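Local coordinates for protein methylxanthine N3-demethylase NdmB (Pseudomonas putida, PDB 6ICL) that removes the N3-methyl group of theobromine, 3-methylxanthine and other methylxanthines as formaldehyde, in an NADH- and oxygen-dependent Rieske oxygenase reaction of caffeine degradation, at residues A[70-75]-A[112-117]; A[217-222]-A[336-341]; A[252-257]-A[344-349]; A[272-277]-A[288-293]. All blocks are in the same frame, centred on the assembly; numbering follows the deposited sequence.

Contact 1 (A[70-75]-A[112-117])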
loop_
_atom_site.group_PDB
_atom_site.type_symbol
_atom_site.label_atom_id
_atom_site.label_comp_id
_atom_site.label_asym_id
_atom_site.label_seq_id
_atom_site.Cartn_x
_atom_site.Cartn_y
_atom_site.Cartn_z
ATOM N N ARG A 70 30.470 4.643 18.166
ATOM C CA ARG A 70 31.020 4.932 19.482
ATOM C C ARG A 70 32.131 3.929 19.731
ATOM O O ARG A 70 31.873 2.727 19.841
ATOM C CB ARG A 70 29.965 4.869 20.581
ATOM C CG ARG A 70 30.567 5.158 21.954
ATOM C CD ARG A 70 29.613 5.946 22.806
ATOM N NE ARG A 70 28.311 5.303 22.834
ATOM C CZ ARG A 70 27.214 5.871 23.305
ATOM N NH1 ARG A 70 27.256 7.100 23.796
ATOM N NH2 ARG A 70 26.074 5.200 23.291
ATOM N N LEU A 71 33.368 4.430 19.776
ATOM C CA LEU A 71 34.567 3.632 19.982
ATOM C C LEU A 71 35.228 4.125 21.268
ATOM O O LEU A 71 35.571 5.308 21.372
ATOM C CB LEU A 71 35.532 3.766 18.798
ATOM C CG LEU A 71 35.035 3.411 17.388
ATOM C CD1 LEU A 71 36.176 3.497 16.386
ATOM C CD2 LEU A 71 34.408 2.028 17.348
ATOM N N ASN A 72 35.371 3.231 22.250
ATOM C CA ASN A 72 36.022 3.559 23.521
ATOM C C ASN A 72 35.374 4.779 24.155
ATOM O O ASN A 72 36.045 5.741 24.528
ATOM C CB ASN A 72 37.519 3.790 23.323
ATOM C CG ASN A 72 38.168 2.693 22.501
ATOM O OD1 ASN A 72 38.082 1.524 22.861
ATOM N ND2 ASN A 72 38.794 3.059 21.382
ATOM N N SER A 73 34.042 4.753 24.221
ATOM C CA SER A 73 33.200 5.767 24.848
ATOM C C SER A 73 33.160 7.103 24.111
ATOM O O SER A 73 32.543 8.052 24.617
ATOM C CB SER A 73 33.611 6.017 26.301
ATOM O OG SER A 73 33.569 4.799 27.012
ATOM N N LYS A 74 33.778 7.229 22.937
ATOM C CA LYS A 74 33.633 8.453 22.160
ATOM C C LYS A 74 33.053 8.157 20.781
ATOM O O LYS A 74 33.535 7.272 20.059
ATOM C CB LYS A 74 34.961 9.204 21.976
ATOM C CG LYS A 74 34.844 10.764 22.143
ATOM C CD LYS A 74 33.728 11.447 21.272
ATOM C CE LYS A 74 32.528 12.098 22.079
ATOM N NZ LYS A 74 31.353 11.185 22.501
ATOM N N ILE A 75 32.077 8.969 20.397
ATOM C CA ILE A 75 31.471 8.876 19.078
ATOM C C ILE A 75 32.385 9.535 18.069
ATOM O O ILE A 75 32.807 10.684 18.239
ATOM C CB ILE A 75 30.088 9.529 19.075
ATOM C CG1 ILE A 75 29.218 8.896 20.155
ATOM C CG2 ILE A 75 29.432 9.387 17.698
ATOM C CD1 ILE A 75 27.834 9.507 20.192
ATOM N N TYR A 112 38.765 -0.055 11.537
ATOM C CA TYR A 112 39.201 1.329 11.604
ATOM C C TYR A 112 39.161 1.814 13.050
ATOM O O TYR A 112 38.258 1.449 13.817
ATOM C CB TYR A 112 38.340 2.218 10.699
ATOM C CG TYR A 112 38.518 1.909 9.234
ATOM C CD1 TYR A 112 39.481 2.567 8.474
ATOM C CD2 TYR A 112 37.740 0.930 8.612
ATOM C CE1 TYR A 112 39.659 2.259 7.118
ATOM C CE2 TYR A 112 37.906 0.626 7.275
ATOM C CZ TYR A 112 38.850 1.296 6.533
ATOM O OH TYR A 112 38.994 0.974 5.204
ATOM N N ASP A 113 40.154 2.627 13.423
ATOM C CA ASP A 113 40.180 3.229 14.751
ATOM C C ASP A 113 39.552 4.611 14.687
ATOM O O ASP A 113 39.160 5.077 13.616
ATOM C CB ASP A 113 41.606 3.315 15.300
ATOM C CG ASP A 113 42.529 4.187 14.447
ATOM O OD1 ASP A 113 42.084 5.080 13.682
ATOM O OD2 ASP A 113 43.743 3.972 14.531
ATOM N N GLU A 114 39.530 5.301 15.838
ATOM C CA GLU A 114 38.884 6.606 15.965
ATOM C C GLU A 114 39.477 7.664 15.048
ATOM O O GLU A 114 38.825 8.691 14.803
ATOM C CB GLU A 114 38.963 7.090 17.416
ATOM C CG GLU A 114 40.273 6.760 18.107
ATOM C CD GLU A 114 40.171 5.485 18.923
ATOM O OE1 GLU A 114 39.370 5.477 19.886
ATOM O OE2 GLU A 114 40.872 4.498 18.590
ATOM N N ALA A 115 40.688 7.456 14.541
ATOM C CA ALA A 115 41.312 8.410 13.636
ATOM C C ALA A 115 41.105 8.051 12.180
ATOM O O ALA A 115 41.642 8.739 11.308
ATOM C CB ALA A 115 42.820 8.521 13.923
ATOM N N GLY A 116 40.351 6.989 11.891
ATOM C CA GLY A 116 40.162 6.560 10.518
ATOM C C GLY A 116 41.289 5.734 9.930
ATOM O O GLY A 116 41.256 5.452 8.725
ATOM N N ALA A 117 42.281 5.338 10.732
ATOM C CA ALA A 117 43.362 4.488 10.253
ATOM C C ALA A 117 42.939 3.030 10.336
ATOM O O ALA A 117 42.378 2.595 11.344
ATOM C CB ALA A 117 44.634 4.705 11.080
HETATM O O HOH W 1 40.664 2.023 18.891
#
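In the Rieske domain, two tight turns meet through Leu71 and Asn72 on one side and Glu114 on the other, a small partly buried contact with 156 Å² of surface removed. The polar link is one hydrogen bond: Asn72 ND2 donates to Glu114 OE1 at 2.9 Å, with an N-H...O angle of 151°. The acceptor uses its syn lone pair and lies in the amide plane of Asn72; amide and carboxylate are turned only 15° from coplanar, although the two side chains cross nearly at right angles. A water lies near the same groups, a long 3.3 Å from Asn72 ND2 and a doubtfully short 2.5 Å from Glu114 OE2. Glu114 reaches this position with CG wedged between its backbone N and carbonyl carbon (chi1 38°) and a further bend at chi2. Residues 71-74 form a type I' turn, the tip of the hairpin between strands 64-71 and 74-79, while residues 113-116 form a type I turn in the [2Fe-2S] cluster-binding part of the domain. Beside the polar pair, Leu71 CD1 rests on backbone atoms, 3.8 Å from Glu114 N and 3.9 Å from Tyr112 O. The second turn is braced from within by Asp113 OD1, which receives Ala115 N at 2.9 Å, an Asx turn, and Ala117 N at 3.0 Å; the donors approach from opposite faces of the carboxylate plane. Asp113 OD2 is bonded to Gln119. Tyr112 sends its ring away from the hairpin toward Cys82 of the cluster pocket, and its OH is hydrogen-bonded to Ala83 N.

Contact 2 (A[217-222]-A[336-341])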
loop_
_atom_site.group_PDB
_atom_site.type_symbol
_atom_site.label_atom_id
_atom_site.label_comp_id
_atom_site.label_asym_id
_atom_site.label_seq_id
_atom_site.Cartn_x
_atom_site.Cartn_y
_atom_site.Cartn_z
ATOM N N VAL A 217 14.338 47.083 16.067
ATOM C CA VAL A 217 15.149 45.912 16.360
ATOM C C VAL A 217 16.575 46.181 15.913
ATOM O O VAL A 217 16.827 46.417 14.725
ATOM C CB VAL A 217 14.598 44.644 15.694
ATOM C CG1 VAL A 217 14.176 44.941 14.265
ATOM C CG2 VAL A 217 15.649 43.546 15.741
ATOM N N TYR A 218 17.503 46.147 16.858
ATOM C CA TYR A 218 18.913 46.218 16.538
ATOM C C TYR A 218 19.449 44.811 16.336
ATOM O O TYR A 218 19.196 43.918 17.153
ATOM C CB TYR A 218 19.680 46.931 17.646
ATOM C CG TYR A 218 19.343 48.401 17.733
ATOM C CD1 TYR A 218 19.704 49.272 16.710
ATOM C CD2 TYR A 218 18.664 48.919 18.830
ATOM C CE1 TYR A 218 19.401 50.621 16.776
ATOM C CE2 TYR A 218 18.357 50.273 18.905
ATOM C CZ TYR A 218 18.731 51.119 17.875
ATOM O OH TYR A 218 18.434 52.465 17.938
ATOM N N VAL A 219 20.179 44.615 15.247
ATOM C CA VAL A 219 20.771 43.330 14.917
ATOM C C VAL A 219 22.277 43.464 15.033
ATOM O O VAL A 219 22.895 44.234 14.285
ATOM C CB VAL A 219 20.374 42.869 13.508
ATOM C CG1 VAL A 219 20.981 41.507 13.232
ATOM C CG2 VAL A 219 18.847 42.857 13.358
ATOM N N ASN A 220 22.867 42.713 15.957
ATOM C CA ASN A 220 24.307 42.694 16.149
ATOM C C ASN A 220 24.909 41.379 15.675
ATOM O O ASN A 220 24.250 40.333 15.687
ATOM C CB ASN A 220 24.669 42.881 17.620
ATOM C CG ASN A 220 24.095 44.156 18.200
ATOM O OD1 ASN A 220 23.839 45.121 17.479
ATOM N ND2 ASN A 220 23.895 44.168 19.513
ATOM N N ARG A 221 26.178 41.448 15.278
ATOM C CA ARG A 221 27.047 40.289 15.125
ATOM C C ARG A 221 28.013 40.275 16.303
ATOM O O ARG A 221 28.814 41.204 16.460
ATOM C CB ARG A 221 27.822 40.347 13.811
ATOM C CG ARG A 221 26.980 40.455 12.541
ATOM C CD ARG A 221 27.914 40.301 11.361
ATOM N NE ARG A 221 27.303 40.542 10.060
ATOM C CZ ARG A 221 28.012 40.533 8.934
ATOM N NH1 ARG A 221 29.320 40.311 8.990
ATOM N NH2 ARG A 221 27.433 40.740 7.766
ATOM N N VAL A 222 27.934 39.238 17.137
ATOM C CA VAL A 222 28.725 39.127 18.357
ATOM C C VAL A 222 29.250 37.696 18.445
ATOM O O VAL A 222 28.467 36.754 18.627
ATOM C CB VAL A 222 27.896 39.477 19.601
ATOM C CG1 VAL A 222 28.738 39.318 20.845
ATOM C CG2 VAL A 222 27.311 40.876 19.490
ATOM N N ASP A 336 11.775 42.713 7.089
ATOM C CA ASP A 336 12.653 41.560 6.897
ATOM C C ASP A 336 14.080 41.819 7.372
ATOM O O ASP A 336 15.000 41.083 6.985
ATOM C CB ASP A 336 12.671 41.136 5.431
ATOM C CG ASP A 336 11.282 40.825 4.881
ATOM O OD1 ASP A 336 10.458 40.200 5.577
ATOM O OD2 ASP A 336 11.012 41.210 3.725
ATOM N N LYS A 337 14.273 42.820 8.233
ATOM C CA LYS A 337 15.612 43.228 8.666
ATOM C C LYS A 337 16.456 42.038 9.140
ATOM O O LYS A 337 17.615 41.875 8.735
ATOM C CB LYS A 337 15.464 44.277 9.781
ATOM C CG LYS A 337 16.740 44.920 10.322
ATOM C CD LYS A 337 16.355 45.916 11.437
ATOM C CE LYS A 337 17.402 47.006 11.656
ATOM N NZ LYS A 337 18.756 46.393 11.710
ATOM N N ILE A 338 15.892 41.202 10.011
ATOM C CA ILE A 338 16.616 40.012 10.473
ATOM C C ILE A 338 17.021 39.137 9.295
ATOM O O ILE A 338 18.182 38.735 9.160
ATOM C CB ILE A 338 15.756 39.227 11.476
ATOM C CG1 ILE A 338 15.548 40.052 12.748
ATOM C CG2 ILE A 338 16.389 37.884 11.767
ATOM C CD1 ILE A 338 14.375 39.559 13.594
ATOM N N SER A 339 16.068 38.825 8.423
ATOM C CA SER A 339 16.371 37.977 7.274
ATOM C C SER A 339 17.432 38.612 6.374
ATOM O O SER A 339 18.340 37.925 5.884
ATOM C CB SER A 339 15.072 37.707 6.511
ATOM O OG SER A 339 15.328 37.460 5.159
ATOM N N VAL A 340 17.347 39.930 6.153
ATOM C CA VAL A 340 18.334 40.603 5.309
ATOM C C VAL A 340 19.724 40.524 5.934
ATOM O O VAL A 340 20.711 40.216 5.256
ATOM C CB VAL A 340 17.884 42.059 5.053
ATOM C CG1 VAL A 340 18.994 42.884 4.403
ATOM C CG2 VAL A 340 16.667 42.061 4.167
ATOM N N GLN A 341 19.823 40.766 7.237
ATOM C CA GLN A 341 21.117 40.651 7.915
ATOM C C GLN A 341 21.637 39.216 7.888
ATOM O O GLN A 341 22.848 38.978 7.774
ATOM C CB GLN A 341 20.990 41.153 9.354
ATOM C CG GLN A 341 20.725 42.650 9.418
ATOM C CD GLN A 341 21.723 43.424 8.563
ATOM O OE1 GLN A 341 22.940 43.255 8.700
ATOM N NE2 GLN A 341 21.214 44.247 7.662
HETATM O O HOH W 2 24.871 40.794 8.632
#
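Lys337 lays its aliphatic chain along Val217, the two side chains pointing opposite ways, with Lys337 CD 3.7 Å from Val217 CG1. This is a helix-on-sheet contact in the C-terminal oxygenase domain: the first turn of helix 337-355 packs against strand 219-222 of a seven-stranded antiparallel sheet. The axes of the short segments approach to 9.8 Å and their directions differ by 34°. Extended through CD (chi1 -176°), Lys337 carries CE to 3.2 Å from Val217 O, and the bend at chi4 then swings its ammonium toward Val219 CG2. The charge is paired beyond both segments, in a salt bridge with Glu370, whose carboxylate also accepts from Val219 N; one acidic group near the C-terminus thus serves strand and helix together. Val219 is the buried member of the contact and splits its methyls between two helix residues one turn apart. Its CG1, anti to the backbone N (chi1 -178°), meets Gln341 CB at 3.9 Å, while CG2 faces Ile338 CG1 at 4.4 Å. Ile338 also touches Phe228 on the neighbouring strand. Around the helix start, His84 of the third subunit, from its [2Fe-2S] pocket, is hydrogen-bonded to Asp336, consistent with electron transfer between subunits, and Arg85 of that subunit to Ser339. Further along the strand, the bridge between the segments is a water at the edge of the Arg221 guanidinium, in its plane. That water accepts from Arg221 NH2 at 2.7 Å and donates both to Gln341 O at 2.9 Å and to Gln341 OE1 at 3.1 Å.

Contact 3 (A[252-257]-A[344-349])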
loop_
_atom_site.group_PDB
_atom_site.type_symbol
_atom_site.label_atom_id
_atom_site.label_comp_id
_atom_site.label_asym_id
_atom_site.label_seq_id
_atom_site.Cartn_x
_atom_site.Cartn_y
_atom_site.Cartn_z
ATOM N N CYS A 252 21.918 33.605 18.007
ATOM C CA CYS A 252 21.769 32.762 16.825
ATOM C C CYS A 252 23.146 32.404 16.301
ATOM O O CYS A 252 23.675 33.145 15.465
ATOM C CB CYS A 252 20.954 33.492 15.752
ATOM S SG CYS A 252 19.251 33.819 16.201
ATOM N N THR A 253 23.714 31.281 16.754
ATOM C CA THR A 253 25.002 30.892 16.207
ATOM C C THR A 253 24.854 30.608 14.723
ATOM O O THR A 253 23.949 29.871 14.305
ATOM C CB THR A 253 25.572 29.662 16.911
ATOM O OG1 THR A 253 25.542 29.845 18.326
ATOM C CG2 THR A 253 26.987 29.444 16.492
ATOM N N MET A 254 25.732 31.207 13.926
ATOM C CA MET A 254 25.747 30.965 12.494
ATOM C C MET A 254 26.292 29.568 12.180
ATOM O O MET A 254 27.171 29.063 12.885
ATOM C CB MET A 254 26.576 32.035 11.802
ATOM C CG MET A 254 26.003 33.442 11.991
ATOM S SD MET A 254 24.495 33.718 11.037
ATOM C CE MET A 254 25.199 33.757 9.387
ATOM N N PRO A 255 25.805 28.945 11.093
ATOM C CA PRO A 255 24.899 29.510 10.097
ATOM C C PRO A 255 23.433 29.215 10.316
ATOM O O PRO A 255 22.643 29.815 9.614
ATOM C CB PRO A 255 25.366 28.861 8.794
ATOM C CG PRO A 255 26.459 27.846 9.190
ATOM C CD PRO A 255 26.318 27.639 10.657
ATOM N N TYR A 256 23.051 28.374 11.292
ATOM C CA TYR A 256 21.678 27.867 11.261
ATOM C C TYR A 256 21.035 27.656 12.628
ATOM O O TYR A 256 20.059 26.898 12.714
ATOM C CB TYR A 256 21.626 26.512 10.526
ATOM C CG TYR A 256 22.079 26.517 9.084
ATOM C CD1 TYR A 256 21.462 27.340 8.138
ATOM C CD2 TYR A 256 23.092 25.670 8.652
ATOM C CE1 TYR A 256 21.857 27.340 6.812
ATOM C CE2 TYR A 256 23.486 25.662 7.320
ATOM C CZ TYR A 256 22.857 26.499 6.407
ATOM O OH TYR A 256 23.237 26.502 5.078
ATOM N N SER A 257 21.523 28.277 13.695
ATOM C CA SER A 257 20.943 28.043 15.003
ATOM C C SER A 257 20.169 29.258 15.495
ATOM O O SER A 257 20.443 30.405 15.112
ATOM C CB SER A 257 22.021 27.672 16.020
ATOM O OG SER A 257 22.778 26.588 15.521
ATOM N N LYS A 344 22.892 38.681 4.351
ATOM C CA LYS A 344 24.144 39.421 4.185
ATOM C C LYS A 344 25.318 38.645 4.749
ATOM O O LYS A 344 26.355 38.496 4.095
ATOM C CB LYS A 344 24.060 40.781 4.882
ATOM C CG LYS A 344 23.257 41.842 4.157
ATOM C CD LYS A 344 23.648 43.242 4.685
ATOM C CE LYS A 344 22.750 44.365 4.130
ATOM N NZ LYS A 344 22.865 44.561 2.652
ATOM N N TRP A 345 25.179 38.153 5.981
ATOM C CA TRP A 345 26.311 37.482 6.600
ATOM C C TRP A 345 26.573 36.134 5.948
ATOM O O TRP A 345 27.735 35.746 5.795
ATOM C CB TRP A 345 26.084 37.341 8.103
ATOM C CG TRP A 345 27.338 37.136 8.882
ATOM C CD1 TRP A 345 28.613 37.066 8.387
ATOM C CD2 TRP A 345 27.449 36.983 10.298
ATOM N NE1 TRP A 345 29.505 36.860 9.412
ATOM C CE2 TRP A 345 28.817 36.812 10.594
ATOM C CE3 TRP A 345 26.521 36.957 11.344
ATOM C CZ2 TRP A 345 29.281 36.623 11.885
ATOM C CZ3 TRP A 345 26.990 36.781 12.639
ATOM C CH2 TRP A 345 28.358 36.625 12.895
ATOM N N HIS A 346 25.522 35.430 5.509
ATOM C CA HIS A 346 25.737 34.189 4.770
ATOM C C HIS A 346 26.529 34.453 3.491
ATOM O O HIS A 346 27.485 33.736 3.185
ATOM C CB HIS A 346 24.396 33.512 4.453
ATOM C CG HIS A 346 24.049 32.396 5.389
ATOM N ND1 HIS A 346 24.346 31.077 5.108
ATOM C CD2 HIS A 346 23.452 32.401 6.607
ATOM C CE1 HIS A 346 23.937 30.316 6.110
ATOM N NE2 HIS A 346 23.391 31.093 7.032
ATOM N N LYS A 347 26.158 35.501 2.743
ATOM C CA LYS A 347 26.860 35.804 1.493
ATOM C C LYS A 347 28.314 36.157 1.749
ATOM O O LYS A 347 29.208 35.725 1.014
ATOM C CB LYS A 347 26.173 36.960 0.759
ATOM C CG LYS A 347 26.765 37.249 -0.624
ATOM C CD LYS A 347 26.607 36.024 -1.516
ATOM C CE LYS A 347 27.085 36.253 -2.940
ATOM N NZ LYS A 347 27.181 34.954 -3.694
ATOM N N GLU A 348 28.564 36.948 2.789
ATOM C CA GLU A 348 29.924 37.347 3.115
ATOM C C GLU A 348 30.757 36.145 3.548
ATOM O O GLU A 348 31.916 35.997 3.135
ATOM C CB GLU A 348 29.874 38.415 4.207
ATOM C CG GLU A 348 31.211 38.803 4.812
ATOM C CD GLU A 348 31.040 39.774 5.964
ATOM O OE1 GLU A 348 30.088 40.601 5.921
ATOM O OE2 GLU A 348 31.840 39.688 6.922
ATOM N N LEU A 349 30.169 35.268 4.375
ATOM C CA LEU A 349 30.842 34.038 4.784
ATOM C C LEU A 349 31.138 33.147 3.589
ATOM O O LEU A 349 32.230 32.574 3.487
ATOM C CB LEU A 349 29.983 33.287 5.797
ATOM C CG LEU A 349 29.857 33.976 7.141
ATOM C CD1 LEU A 349 28.632 33.448 7.883
ATOM C CD2 LEU A 349 31.121 33.765 7.959
#
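Trp345, the first helix residue here to meet the 252-257 segment, offers one face of its indole to Met254. The contact sets helix 337-355 against the turn that leaves strand 246-253 of the C-terminal domain's antiparallel sheet, with a cis peptide before Pro255. Met254 CG stands over the six-membered ring in a CH-pi contact, 3.9 Å from its centroid and 26° off the normal, displaced toward the rim at Trp345 CZ3. The sulfur adds an oblique Met-aromatic contact, 4.6 Å from Met254 SD to the same centroid. Trp345 NE1 is bonded elsewhere, to Ser363 O, and Arg221 makes a cation-pi contact with the indole.

His346 follows with the polar link across the contact. Its ring is held from both nitrogens: ND1 is hydrogen-bonded to Tyr32 OH, and NE2 donates to Pro255 O. The second bond, 3.0 Å between His346 NE2 and Pro255 O with an N-H...O angle of 164°, lies close to the imidazole plane and is tilted from the carbonyl plane. It identifies NE2 as protonated. His346 CE1 also comes 3.4 Å from Pro255 CB and touches Tyr256 CE1, the Tyr256 and His346 rings standing oblique to one another. Tyr256 OH is directed elsewhere, to Glu186.

One turn after Trp345, Leu349 closes the contact, and it also packs on helix 357-365. The methionine chain, bent at chi2 (-72°) and again at chi3, places its methyl between these helix residues: Met254 CE is 3.6 Å from His346 CD2 and 3.8 Å from Leu349 CD1.

Contact 4 (A[272-277]-A[288-293])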
loop_
_atom_site.group_PDB
_atom_site.type_symbol
_atom_site.label_atom_id
_atom_site.label_comp_id
_atom_site.label_asym_id
_atom_site.label_seq_id
_atom_site.Cartn_x
_atom_site.Cartn_y
_atom_site.Cartn_z
ATOM N N VAL A 272 12.847 28.869 27.062
ATOM C CA VAL A 272 13.801 28.825 25.954
ATOM C C VAL A 272 13.297 27.867 24.869
ATOM O O VAL A 272 13.003 26.697 25.146
ATOM C CB VAL A 272 15.200 28.402 26.421
ATOM C CG1 VAL A 272 16.132 28.298 25.211
ATOM C CG2 VAL A 272 15.749 29.397 27.436
ATOM N N LEU A 273 13.193 28.374 23.643
ATOM C CA LEU A 273 12.936 27.562 22.461
ATOM C C LEU A 273 14.161 27.671 21.569
ATOM O O LEU A 273 14.605 28.779 21.236
ATOM C CB LEU A 273 11.664 28.001 21.723
ATOM C CG LEU A 273 11.190 27.083 20.571
ATOM C CD1 LEU A 273 10.912 25.640 21.046
ATOM C CD2 LEU A 273 9.967 27.644 19.838
ATOM N N TRP A 274 14.733 26.529 21.235
ATOM C CA TRP A 274 15.963 26.448 20.476
ATOM C C TRP A 274 15.767 25.513 19.293
ATOM O O TRP A 274 15.082 24.486 19.394
ATOM C CB TRP A 274 17.090 25.960 21.389
ATOM C CG TRP A 274 18.477 25.763 20.800
ATOM C CD1 TRP A 274 19.546 26.627 20.894
ATOM C CD2 TRP A 274 18.966 24.602 20.115
ATOM N NE1 TRP A 274 20.657 26.073 20.300
ATOM C CE2 TRP A 274 20.334 24.831 19.818
ATOM C CE3 TRP A 274 18.385 23.377 19.737
ATOM C CZ2 TRP A 274 21.133 23.880 19.149
ATOM C CZ3 TRP A 274 19.178 22.433 19.086
ATOM C CH2 TRP A 274 20.532 22.688 18.786
ATOM N N THR A 275 16.392 25.863 18.178
ATOM C CA THR A 275 16.386 25.006 17.010
ATOM C C THR A 275 17.678 25.234 16.256
ATOM O O THR A 275 18.249 26.329 16.303
ATOM C CB THR A 275 15.172 25.287 16.106
ATOM O OG1 THR A 275 13.976 24.924 16.807
ATOM C CG2 THR A 275 15.239 24.468 14.811
ATOM N N THR A 276 18.151 24.179 15.596
ATOM C CA THR A 276 19.222 24.272 14.626
ATOM C C THR A 276 18.828 23.436 13.417
ATOM O O THR A 276 18.331 22.310 13.565
ATOM C CB THR A 276 20.552 23.793 15.225
ATOM O OG1 THR A 276 20.933 24.682 16.282
ATOM C CG2 THR A 276 21.650 23.807 14.181
ATOM N N ALA A 277 19.026 23.992 12.231
ATOM C CA ALA A 277 18.762 23.281 10.988
ATOM C C ALA A 277 20.070 22.709 10.468
ATOM O O ALA A 277 21.065 23.421 10.382
ATOM C CB ALA A 277 18.121 24.212 9.957
ATOM N N PHE A 288 16.558 20.175 14.620
ATOM C CA PHE A 288 16.741 19.763 16.002
ATOM C C PHE A 288 16.135 20.825 16.899
ATOM O O PHE A 288 16.567 21.981 16.867
ATOM C CB PHE A 288 18.223 19.584 16.291
ATOM C CG PHE A 288 18.822 18.468 15.526
ATOM C CD1 PHE A 288 19.213 18.646 14.204
ATOM C CD2 PHE A 288 18.959 17.215 16.110
ATOM C CE1 PHE A 288 19.743 17.620 13.488
ATOM C CE2 PHE A 288 19.509 16.170 15.388
ATOM C CZ PHE A 288 19.889 16.362 14.074
ATOM N N MET A 289 15.132 20.445 17.681
ATOM C CA MET A 289 14.471 21.365 18.589
ATOM C C MET A 289 14.756 20.978 20.036
ATOM O O MET A 289 14.754 19.786 20.379
ATOM C CB MET A 289 12.963 21.369 18.340
ATOM C CG MET A 289 12.193 22.257 19.288
ATOM S SD MET A 289 10.441 22.183 18.915
ATOM C CE MET A 289 9.999 20.686 19.763
ATOM N N ILE A 290 14.993 21.991 20.884
ATOM C CA ILE A 290 15.157 21.814 22.326
ATOM C C ILE A 290 14.271 22.832 23.036
ATOM O O ILE A 290 14.272 24.022 22.689
ATOM C CB ILE A 290 16.628 21.954 22.763
ATOM C CG1 ILE A 290 17.454 20.843 22.101
ATOM C CG2 ILE A 290 16.758 21.922 24.307
ATOM C CD1 ILE A 290 18.947 20.845 22.435
ATOM N N ILE A 291 13.487 22.362 23.997
ATOM C CA ILE A 291 12.635 23.212 24.822
ATOM C C ILE A 291 13.180 23.179 26.243
ATOM O O ILE A 291 13.378 22.096 26.807
ATOM C CB ILE A 291 11.175 22.730 24.788
ATOM C CG1 ILE A 291 10.682 22.608 23.341
ATOM C CG2 ILE A 291 10.280 23.656 25.596
ATOM C CD1 ILE A 291 9.316 21.933 23.222
ATOM N N VAL A 292 13.448 24.356 26.809
ATOM C CA VAL A 292 13.891 24.495 28.194
ATOM C C VAL A 292 12.879 25.351 28.922
ATOM O O VAL A 292 12.542 26.453 28.466
ATOM C CB VAL A 292 15.287 25.120 28.308
ATOM C CG1 VAL A 292 15.768 25.059 29.782
ATOM C CG2 VAL A 292 16.249 24.401 27.381
ATOM N N ARG A 293 12.374 24.836 30.036
ATOM C CA ARG A 293 11.314 25.513 30.759
ATOM C C ARG A 293 11.520 25.297 32.250
ATOM O O ARG A 293 12.199 24.358 32.671
ATOM C CB ARG A 293 9.934 25.006 30.334
ATOM C CG ARG A 293 9.527 23.673 30.987
ATOM C CD ARG A 293 8.350 23.077 30.252
ATOM N NE ARG A 293 7.682 21.973 30.943
ATOM C CZ ARG A 293 7.929 20.678 30.741
ATOM N NH1 ARG A 293 8.872 20.284 29.890
ATOM N NH2 ARG A 293 7.235 19.767 31.412
#
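Trp274 leans across to the neighbouring strand, and its CB already lies 3.7 Å from Ile290 O. A chi1 of 178° puts CG opposite the backbone N and lays the indole beside the Ile290 side chain, both pointing the same way. Trp274 CE3 meets Ile290 CG1 at 3.6 Å; farther out, Trp274 CZ3 touches Ile290 CD1 at 3.7 Å and approaches Phe288 O and CB. On the five-membered side of the indole, NE1 is hydrogen-bonded to Tyr162 O. These strands are the two arms of the hairpin 270-281/284-294, third and second in the seven-stranded sheet of the C-terminal domain, and their segment axes run antiparallel at 168°.

Val272-Val292, Trp274-Ile290 and Thr276-Phe288 are hydrogen-bonded pairs, each joined by two backbone bonds. Between them fall the non-hydrogen-bonded pairs Leu273-Ile291 and Thr275-Met289. Their side chains occupy the other face: Leu273 CD1 touches Ile291 CG1 at 3.8 Å and Met289 CG at 4.0 Å. That face is covered by helices 300-319 and 185-192, through Gln307 and Phe192 among others. At Thr275-Met289 the strands draw together, with Thr275 CA only 3.0 Å from Phe288 O in a CA-H...O contact.

Six backbone bonds therefore fix the register, CA-H...O contacts supplement them, and hydrocarbon contacts on both faces add dispersion without any side-chain hydrogen bond between the two segments.

In the fold
Contacts 2, 3 and 4 belong to the C-terminal domain and reach the same sheet, whereas contact 1 lies in the Rieske domain, its centre about 41 Å from that of contact 2. Contacts 2 and 3 share helix 337-355 and are joined by a salt bridge, Arg221 NH1 to Glu348 OE1 at 3.2 Å. Contact 4 follows contact 3 across the sheet, Ala277 N lying 3.1 Å from Tyr256 O in a probable hydrogen bond. Each metal centre has a different neighbour: the side chain of Tyr112 in contact 1 is about 5 Å from the [2Fe-2S] cluster, while contact 4 does not touch the iron held by His197, His202 and Asp314, its Leu273 side chain lying about 9 Å away.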